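PDB 4OVJ: extracellular solute-binding protein family 1 from Alicyclobacillus acidocaldarius subsp. acidocaldarius, which probably captures a small solute outside the cell and hands it to an ABC-type transporter for uptake. Local coordinates for residues A[215-220]-A[382-387]; A[223-228]-A[389-394]; A[237-242]-A[246-251]. All blocks are in the same frame, centred on the assembly; numbering follows the deposited sequence.

Contact 1. Residues A[215-220]-A[382-387]; sequences VSYLNY and QDFANM
Two pairs of apolar side chains join residues 215-220 to 382-387: Tyr217 meets Phe384, and Leu218 meets Met387, a selenomethionine in this crystal. They form a buried contact between helix 211-226 and helix 377-392 within the two-lobed, periplasmic-binding-protein-like fold expected of this family, and show how helices can be joined through long side chains while their backbones stay well apart. The nearest CA atoms, those of Leu218 and Met387, are 10.3 Å from each other.

Tyr217 and Phe384 cross at a slant. CE2 of Tyr217 comes to the edge of the Phe384 ring, near its plane, 4.1 Å from CZ. Phe384 gets there because its CG stands anti to the backbone N (chi1 -172°), which carries the ring across toward the tyrosine although its CB does not head straight for the other helix. Leu218 and Met387 instead reach for each other tip to tip: the bend at chi2 (-90°) brings Met387 SE to 4.0 Å from Leu218 CD1.

Further out, Phe405 of helix 398-414 makes an edge-to-face pair with Phe384, and Trp185 meets the same phenylalanine with planes about 50° apart. Phe188, Trp191 and Trp221 meet the Tyr217 ring edge-to-face, and the far end of that ring is fixed by its hydroxyl, Tyr217 OH being hydrogen-bonded to Thr187 OG1 and to Ser184 N.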
# COMPACT_ATOMS: atom_id res chain seq x y z
N VAL A 215 1.92 -18.71 -15.20
CA VAL A 215 2.08 -20.14 -14.95
C VAL A 215 3.24 -20.42 -13.99
O VAL A 215 3.13 -21.28 -13.12
CB VAL A 215 2.23 -20.95 -16.25
CG1 VAL A 215 2.57 -22.40 -15.96
CG2 VAL A 215 0.92 -20.89 -17.03
N SER A 216 4.34 -19.67 -14.11
CA SER A 216 5.47 -19.90 -13.20
C SER A 216 5.10 -19.54 -11.76
O SER A 216 5.49 -20.23 -10.81
CB SER A 216 6.74 -19.18 -13.68
OG SER A 216 6.60 -17.77 -13.61
N TYR A 217 4.30 -18.49 -11.60
CA TYR A 217 3.79 -18.11 -10.27
C TYR A 217 2.88 -19.19 -9.72
O TYR A 217 3.04 -19.65 -8.58
CB TYR A 217 3.03 -16.80 -10.42
CG TYR A 217 2.21 -16.31 -9.25
CD1 TYR A 217 2.77 -15.52 -8.27
CD2 TYR A 217 0.86 -16.55 -9.20
CE1 TYR A 217 2.00 -15.01 -7.23
CE2 TYR A 217 0.08 -16.05 -8.18
CZ TYR A 217 0.66 -15.27 -7.20
OH TYR A 217 -0.11 -14.75 -6.20
N LEU A 218 1.94 -19.63 -10.53
CA LEU A 218 1.01 -20.66 -10.08
C LEU A 218 1.74 -21.96 -9.72
O LEU A 218 1.41 -22.61 -8.73
CB LEU A 218 -0.05 -20.92 -11.14
CG LEU A 218 -1.01 -19.77 -11.43
CD1 LEU A 218 -1.84 -20.16 -12.64
CD2 LEU A 218 -1.90 -19.42 -10.25
N ASN A 219 2.74 -22.33 -10.52
CA ASN A 219 3.53 -23.54 -10.26
C ASN A 219 4.34 -23.46 -9.00
O ASN A 219 4.50 -24.47 -8.31
CB ASN A 219 4.46 -23.84 -11.43
CG ASN A 219 3.76 -24.60 -12.54
OD1 ASN A 219 2.80 -25.32 -12.29
ND2 ASN A 219 4.26 -24.45 -13.77
N TYR A 220 4.85 -22.26 -8.70
CA TYR A 220 5.61 -22.06 -7.48
C TYR A 220 4.77 -22.44 -6.27
O TYR A 220 5.19 -23.25 -5.45
CB TYR A 220 6.05 -20.60 -7.36
CG TYR A 220 6.81 -20.30 -6.09
CD1 TYR A 220 8.15 -20.62 -5.98
CD2 TYR A 220 6.17 -19.72 -4.99
CE1 TYR A 220 8.85 -20.36 -4.82
CE2 TYR A 220 6.87 -19.45 -3.83
CZ TYR A 220 8.21 -19.77 -3.75
OH TYR A 220 8.92 -19.50 -2.60
N GLN A 382 -11.36 -10.30 -8.80
CA GLN A 382 -12.24 -11.37 -8.35
C GLN A 382 -12.11 -12.59 -9.25
O GLN A 382 -12.04 -13.71 -8.75
CB GLN A 382 -13.71 -10.91 -8.22
CG GLN A 382 -14.63 -11.94 -7.58
CD GLN A 382 -14.18 -12.34 -6.18
OE1 GLN A 382 -14.17 -11.51 -5.27
NE2 GLN A 382 -13.82 -13.61 -5.99
N ASP A 383 -12.08 -12.38 -10.57
CA ASP A 383 -11.88 -13.49 -11.52
C ASP A 383 -10.55 -14.20 -11.27
O ASP A 383 -10.47 -15.42 -11.37
CB ASP A 383 -11.93 -13.02 -12.98
CG ASP A 383 -13.29 -12.46 -13.39
OD1 ASP A 383 -14.31 -12.83 -12.76
OD2 ASP A 383 -13.34 -11.66 -14.36
N PHE A 384 -9.51 -13.44 -10.95
CA PHE A 384 -8.22 -14.04 -10.65
C PHE A 384 -8.30 -14.93 -9.43
O PHE A 384 -7.86 -16.08 -9.45
CB PHE A 384 -7.16 -12.96 -10.46
CG PHE A 384 -5.76 -13.49 -10.35
CD1 PHE A 384 -5.05 -13.81 -11.49
CD2 PHE A 384 -5.17 -13.69 -9.12
CE1 PHE A 384 -3.75 -14.28 -11.41
CE2 PHE A 384 -3.88 -14.17 -9.02
CZ PHE A 384 -3.16 -14.47 -10.16
N ALA A 385 -8.90 -14.40 -8.37
CA ALA A 385 -9.07 -15.17 -7.13
C ALA A 385 -9.85 -16.46 -7.40
O ALA A 385 -9.51 -17.52 -6.90
CB ALA A 385 -9.77 -14.32 -6.09
N ASN A 386 -10.88 -16.38 -8.24
CA ASN A 386 -11.68 -17.57 -8.55
C ASN A 386 -10.86 -18.59 -9.34
O ASN A 386 -10.96 -19.81 -9.10
CB ASN A 386 -12.94 -17.16 -9.32
CG ASN A 386 -13.93 -16.38 -8.46
OD1 ASN A 386 -13.81 -16.32 -7.25
ND2 ASN A 386 -14.91 -15.78 -9.11
N MSE A 387 -10.02 -18.11 -10.25
CA MSE A 387 -9.14 -19.00 -11.01
C MSE A 387 -8.13 -19.64 -10.09
O MSE A 387 -7.86 -20.84 -10.19
CB MSE A 387 -8.46 -18.25 -12.15
CG MSE A 387 -7.59 -19.17 -12.98
SE MSE A 387 -5.74 -19.22 -12.27
CE MSE A 387 -5.27 -17.40 -12.76

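Contact 2. Residues A[223-228]-A[389-394]; sequences NLRKEG and QAVQYG
Arg225 lays its guanidinium group against Gln392, and tracing the arginine outward shows how one long side chain can serve apolar, water-mediated and ionic contacts in turn. Its CB points toward residues 389-394, and CG, anti to the carbonyl carbon (chi1 -79°), continues in that direction. A bend at chi3 (-61°) then turns the end of the chain, and the Arg225 and Gln392 side chains cross at about a right angle.

Arg225 NE donates to water 1 at 2.8 Å; the water lies in the guanidinium plane, at its edge, and itself donates to Gln392 O at 3.1 Å. Arg225 CZ comes next, 3.7 Å from Gln392 CG, the methylene that covers one face of the group toward its rim. Gln392 CG is also 3.5 Å from Arg225 NH1, whose polar partners are Asp181 and Glu183, both in salt bridges with it. Arg225 NH2 ends 3.9 Å from Val391 CG1. The Gln392 amide plane is turned 74° from the guanidinium, and its NE2 makes weak hydrogen bonds to the same two acids, so arginine and glutamine converge on one anionic pair. With a leucine here, Asp181 and Glu183 would probably lose the positive charge that balances them, and water 1 its donor.

Both segments finish in Schellman motifs, at Gly228 and Gly394, whose positive phi suits glycine; Gly228 N bonds back to Arg225 O at 2.9 Å. The contact therefore joins the C-terminal turns of helices 211-226 and 377-392, with Leu224 packed on helix 160-174 and Gln392 touching Thr236 of the short helix 233-236.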
# COMPACT_ATOMS: atom_id res chain seq x y z
N ASN A 223 3.72 -26.23 -6.14
CA ASN A 223 4.76 -27.11 -5.61
C ASN A 223 4.78 -27.08 -4.08
O ASN A 223 4.92 -28.12 -3.43
CB ASN A 223 6.11 -26.78 -6.21
CG ASN A 223 6.24 -27.26 -7.66
OD1 ASN A 223 5.54 -28.17 -8.10
ND2 ASN A 223 7.15 -26.66 -8.38
N LEU A 224 4.59 -25.90 -3.49
CA LEU A 224 4.53 -25.80 -2.03
C LEU A 224 3.31 -26.53 -1.47
O LEU A 224 3.40 -27.17 -0.43
CB LEU A 224 4.53 -24.34 -1.59
CG LEU A 224 5.79 -23.52 -1.90
CD1 LEU A 224 5.56 -22.06 -1.58
CD2 LEU A 224 6.96 -24.08 -1.12
N ARG A 225 2.18 -26.45 -2.16
CA ARG A 225 0.99 -27.19 -1.73
C ARG A 225 1.23 -28.71 -1.77
O ARG A 225 0.88 -29.41 -0.82
CB ARG A 225 -0.22 -26.88 -2.62
CG ARG A 225 -0.88 -25.56 -2.30
CD ARG A 225 -2.26 -25.47 -2.92
NE ARG A 225 -2.24 -25.57 -4.36
CZ ARG A 225 -1.94 -24.59 -5.20
NH1 ARG A 225 -1.60 -23.38 -4.77
NH2 ARG A 225 -1.98 -24.82 -6.51
N LYS A 226 1.81 -29.18 -2.87
CA LYS A 226 2.12 -30.60 -3.08
C LYS A 226 2.94 -31.18 -1.93
O LYS A 226 2.72 -32.32 -1.51
CB LYS A 226 2.87 -30.78 -4.41
CG LYS A 226 3.37 -32.19 -4.70
CD LYS A 226 3.80 -32.36 -6.16
CE LYS A 226 5.09 -31.60 -6.46
NZ LYS A 226 5.66 -31.91 -7.81
N GLU A 227 3.88 -30.38 -1.44
CA GLU A 227 4.78 -30.78 -0.35
C GLU A 227 4.17 -30.56 1.04
O GLU A 227 4.80 -30.89 2.05
CB GLU A 227 6.09 -30.00 -0.43
CG GLU A 227 6.73 -29.91 -1.81
CD GLU A 227 7.95 -30.80 -2.00
OE1 GLU A 227 8.19 -31.71 -1.17
OE2 GLU A 227 8.66 -30.58 -3.01
N GLY A 228 2.96 -29.99 1.12
CA GLY A 228 2.28 -29.78 2.39
C GLY A 228 2.82 -28.61 3.20
O GLY A 228 2.54 -28.48 4.39
N GLN A 389 -8.41 -20.20 -6.93
CA GLN A 389 -9.15 -21.18 -6.14
C GLN A 389 -9.38 -22.48 -6.93
O GLN A 389 -9.20 -23.56 -6.39
CB GLN A 389 -10.47 -20.57 -5.66
CG GLN A 389 -11.33 -21.48 -4.79
CD GLN A 389 -12.56 -20.77 -4.27
OE1 GLN A 389 -12.93 -19.70 -4.77
NE2 GLN A 389 -13.21 -21.35 -3.28
N ALA A 390 -9.75 -22.36 -8.21
CA ALA A 390 -9.93 -23.54 -9.08
C ALA A 390 -8.65 -24.35 -9.26
O ALA A 390 -8.68 -25.57 -9.25
CB ALA A 390 -10.48 -23.13 -10.44
N VAL A 391 -7.53 -23.65 -9.40
CA VAL A 391 -6.24 -24.30 -9.49
C VAL A 391 -5.88 -24.97 -8.16
O VAL A 391 -5.40 -26.10 -8.16
CB VAL A 391 -5.14 -23.30 -9.92
CG1 VAL A 391 -3.76 -23.93 -9.84
CG2 VAL A 391 -5.43 -22.81 -11.33
N GLN A 392 -6.13 -24.29 -7.04
CA GLN A 392 -5.82 -24.83 -5.70
C GLN A 392 -6.66 -26.07 -5.40
O GLN A 392 -6.20 -26.98 -4.72
CB GLN A 392 -6.08 -23.78 -4.63
CG GLN A 392 -5.06 -22.67 -4.57
CD GLN A 392 -5.50 -21.46 -3.76
OE1 GLN A 392 -6.70 -21.27 -3.48
NE2 GLN A 392 -4.54 -20.61 -3.40
N TYR A 393 -7.88 -26.07 -5.90
CA TYR A 393 -8.79 -27.21 -5.73
C TYR A 393 -8.46 -28.37 -6.67
O TYR A 393 -8.98 -29.47 -6.50
CB TYR A 393 -10.22 -26.78 -6.02
CG TYR A 393 -10.96 -26.03 -4.94
CD1 TYR A 393 -10.54 -26.04 -3.61
CD2 TYR A 393 -12.13 -25.36 -5.24
CE1 TYR A 393 -11.27 -25.38 -2.63
CE2 TYR A 393 -12.87 -24.70 -4.28
CZ TYR A 393 -12.43 -24.72 -2.97
OH TYR A 393 -13.17 -24.06 -2.02
N GLY A 394 -7.63 -28.13 -7.68
CA GLY A 394 -7.27 -29.16 -8.65
C GLY A 394 -8.32 -29.32 -9.74
O GLY A 394 -8.31 -30.31 -10.46
O HOH W 1 -3.31 -28.16 -4.85

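Contact 3. Residues A[237-242]-A[246-251]; sequences SLIKQT and TDPMVQ
Ile239 and Pro248 meet at about a right angle, the isoleucine's CD1 pressed to 3.4 Å from the proline's CD, tighter than usual van der Waals contact. Ile239 CG1 leans on the same ring carbon and also comes 3.5 Å from Thr246 O, so the branch lies across the backbone where Thr246 passes into Asp247 and Pro248.

Thr246 is likewise set crosswise to Lys240. Its OG1 sits between its own backbone N and carbonyl carbon (chi1 58°), and this rotation presents the oxygen to Lys240 N, which donates to it at 2.9 Å along a nearly straight line, 177° at the hydrogen. OG1 has a second hydrogen-bond partner in Asp244 OD2, within the short link joining the two segments. The methyl CG2 lies near Lys240 CE and Leu238 O.

These residues belong to the irregular connection between helix 233-236 and strand 256-260, a loop whose side chains bond partly to its own backbone and partly to Asn180 and Glu257. It contains an Asx turn: Asp247 OD1 accepts from Met249 N at 2.9 Å, the donor coming from above the carboxylate plane, 48° out of it.

Thr242 and Asp247 lie side by side and point the same way, with Thr242 CG2 4.0 Å from Asp247 OD2. The carboxylate is buried yet well supplied, for Asn180 ND2 is hydrogen-bonded to OD1 and Ala243 N to OD2. Glu257 of strand 256-260 brings OE1 close to OD2, a pairing of like charges that could raise the proton affinity of either acid, while its other oxygen, OE2, is hydrogen-bonded to Thr242 OG1.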
# COMPACT_ATOMS: atom_id res chain seq x y z
N SER A 237 -9.62 -21.55 1.09
CA SER A 237 -10.93 -21.05 0.69
C SER A 237 -11.75 -20.49 1.85
O SER A 237 -12.64 -19.69 1.64
CB SER A 237 -11.73 -22.13 -0.03
OG SER A 237 -11.92 -23.25 0.81
N LEU A 238 -11.45 -20.93 3.07
CA LEU A 238 -12.16 -20.46 4.27
C LEU A 238 -11.69 -19.09 4.74
O LEU A 238 -12.35 -18.47 5.56
CB LEU A 238 -11.96 -21.45 5.42
CG LEU A 238 -12.41 -22.89 5.18
CD1 LEU A 238 -11.85 -23.83 6.24
CD2 LEU A 238 -13.92 -22.95 5.16
N ILE A 239 -10.55 -18.63 4.26
CA ILE A 239 -10.00 -17.38 4.77
C ILE A 239 -10.80 -16.18 4.26
O ILE A 239 -10.84 -15.94 3.06
CB ILE A 239 -8.53 -17.19 4.36
CG1 ILE A 239 -7.67 -18.36 4.85
CG2 ILE A 239 -7.99 -15.88 4.92
CD1 ILE A 239 -6.28 -18.37 4.24
N LYS A 240 -11.39 -15.43 5.17
CA LYS A 240 -12.17 -14.23 4.80
C LYS A 240 -11.28 -13.01 4.54
O LYS A 240 -11.48 -12.31 3.58
CB LYS A 240 -13.19 -13.92 5.90
CG LYS A 240 -14.22 -15.02 6.09
CD LYS A 240 -15.18 -14.68 7.22
CE LYS A 240 -16.00 -15.88 7.69
NZ LYS A 240 -16.56 -15.58 9.03
N GLN A 241 -10.32 -12.77 5.42
CA GLN A 241 -9.40 -11.64 5.29
C GLN A 241 -8.16 -11.97 6.09
O GLN A 241 -8.22 -12.72 7.06
CB GLN A 241 -10.05 -10.36 5.83
CG GLN A 241 -9.22 -9.08 5.68
CD GLN A 241 -9.25 -8.53 4.26
OE1 GLN A 241 -8.22 -8.49 3.57
NE2 GLN A 241 -10.43 -8.12 3.80
N THR A 242 -7.03 -11.39 5.71
CA THR A 242 -5.86 -11.44 6.56
C THR A 242 -6.20 -10.95 7.96
O THR A 242 -6.89 -9.94 8.13
CB THR A 242 -4.74 -10.56 5.96
OG1 THR A 242 -4.33 -11.14 4.73
CG2 THR A 242 -3.55 -10.47 6.89
N THR A 246 -10.42 -16.62 10.67
CA THR A 246 -10.27 -17.68 9.67
C THR A 246 -8.88 -17.78 9.03
O THR A 246 -8.64 -18.69 8.24
CB THR A 246 -11.28 -17.49 8.53
OG1 THR A 246 -11.08 -16.21 7.92
CG2 THR A 246 -12.70 -17.60 9.05
N ASP A 247 -7.99 -16.84 9.35
CA ASP A 247 -6.62 -16.83 8.85
C ASP A 247 -5.84 -17.92 9.59
O ASP A 247 -5.79 -17.90 10.83
CB ASP A 247 -6.02 -15.44 9.09
CG ASP A 247 -4.59 -15.29 8.59
OD1 ASP A 247 -3.89 -16.31 8.33
OD2 ASP A 247 -4.15 -14.12 8.48
N PRO A 248 -5.23 -18.88 8.87
CA PRO A 248 -4.51 -19.94 9.60
C PRO A 248 -3.39 -19.45 10.51
O PRO A 248 -3.02 -20.15 11.47
CB PRO A 248 -3.90 -20.82 8.50
CG PRO A 248 -4.41 -20.32 7.21
CD PRO A 248 -5.24 -19.10 7.41
N MSE A 249 -2.84 -18.28 10.22
CA MSE A 249 -1.83 -17.72 11.12
C MSE A 249 -2.43 -17.35 12.45
O MSE A 249 -1.84 -17.61 13.51
CB MSE A 249 -1.15 -16.54 10.46
CG MSE A 249 0.22 -16.45 11.10
SE MSE A 249 1.26 -15.14 10.13
CE MSE A 249 2.71 -15.21 11.44
N VAL A 250 -3.62 -16.77 12.43
CA VAL A 250 -4.36 -16.44 13.66
C VAL A 250 -4.73 -17.70 14.44
O VAL A 250 -4.76 -17.70 15.68
CB VAL A 250 -5.61 -15.59 13.32
CG1 VAL A 250 -6.49 -15.38 14.54
CG2 VAL A 250 -5.18 -14.24 12.75
N GLN A 251 -4.99 -18.79 13.72
CA GLN A 251 -5.34 -20.07 14.34
C GLN A 251 -4.13 -20.85 14.86
O GLN A 251 -4.29 -21.90 15.49
CB GLN A 251 -6.09 -20.94 13.35
CG GLN A 251 -7.37 -20.30 12.84
CD GLN A 251 -8.04 -21.14 11.79
OE1 GLN A 251 -7.55 -22.21 11.43
NE2 GLN A 251 -9.17 -20.67 11.30

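In the fold
From the N terminus, helix 211-226 supplies the first halves of contact 1 and then contact 2. The chain next enters the connection after helix 233-236, where contact 3 closes a small loop with three residues between its segments. More than a hundred residues later helix 377-392 returns, closing contact 1 and then contact 2. These two long loops therefore cross, their centres about 11 Å apart, and contact 3 is nested inside both. Contacts 2 and 3 also touch directly: Tyr393 OH lies 3.2 Å from Ser237 OG, a probable hydrogen bond. Helix 377-392 is thus tied to helix 211-226, and Tyr393, at its C-terminal end, probably to the connection leading into strand 256-260.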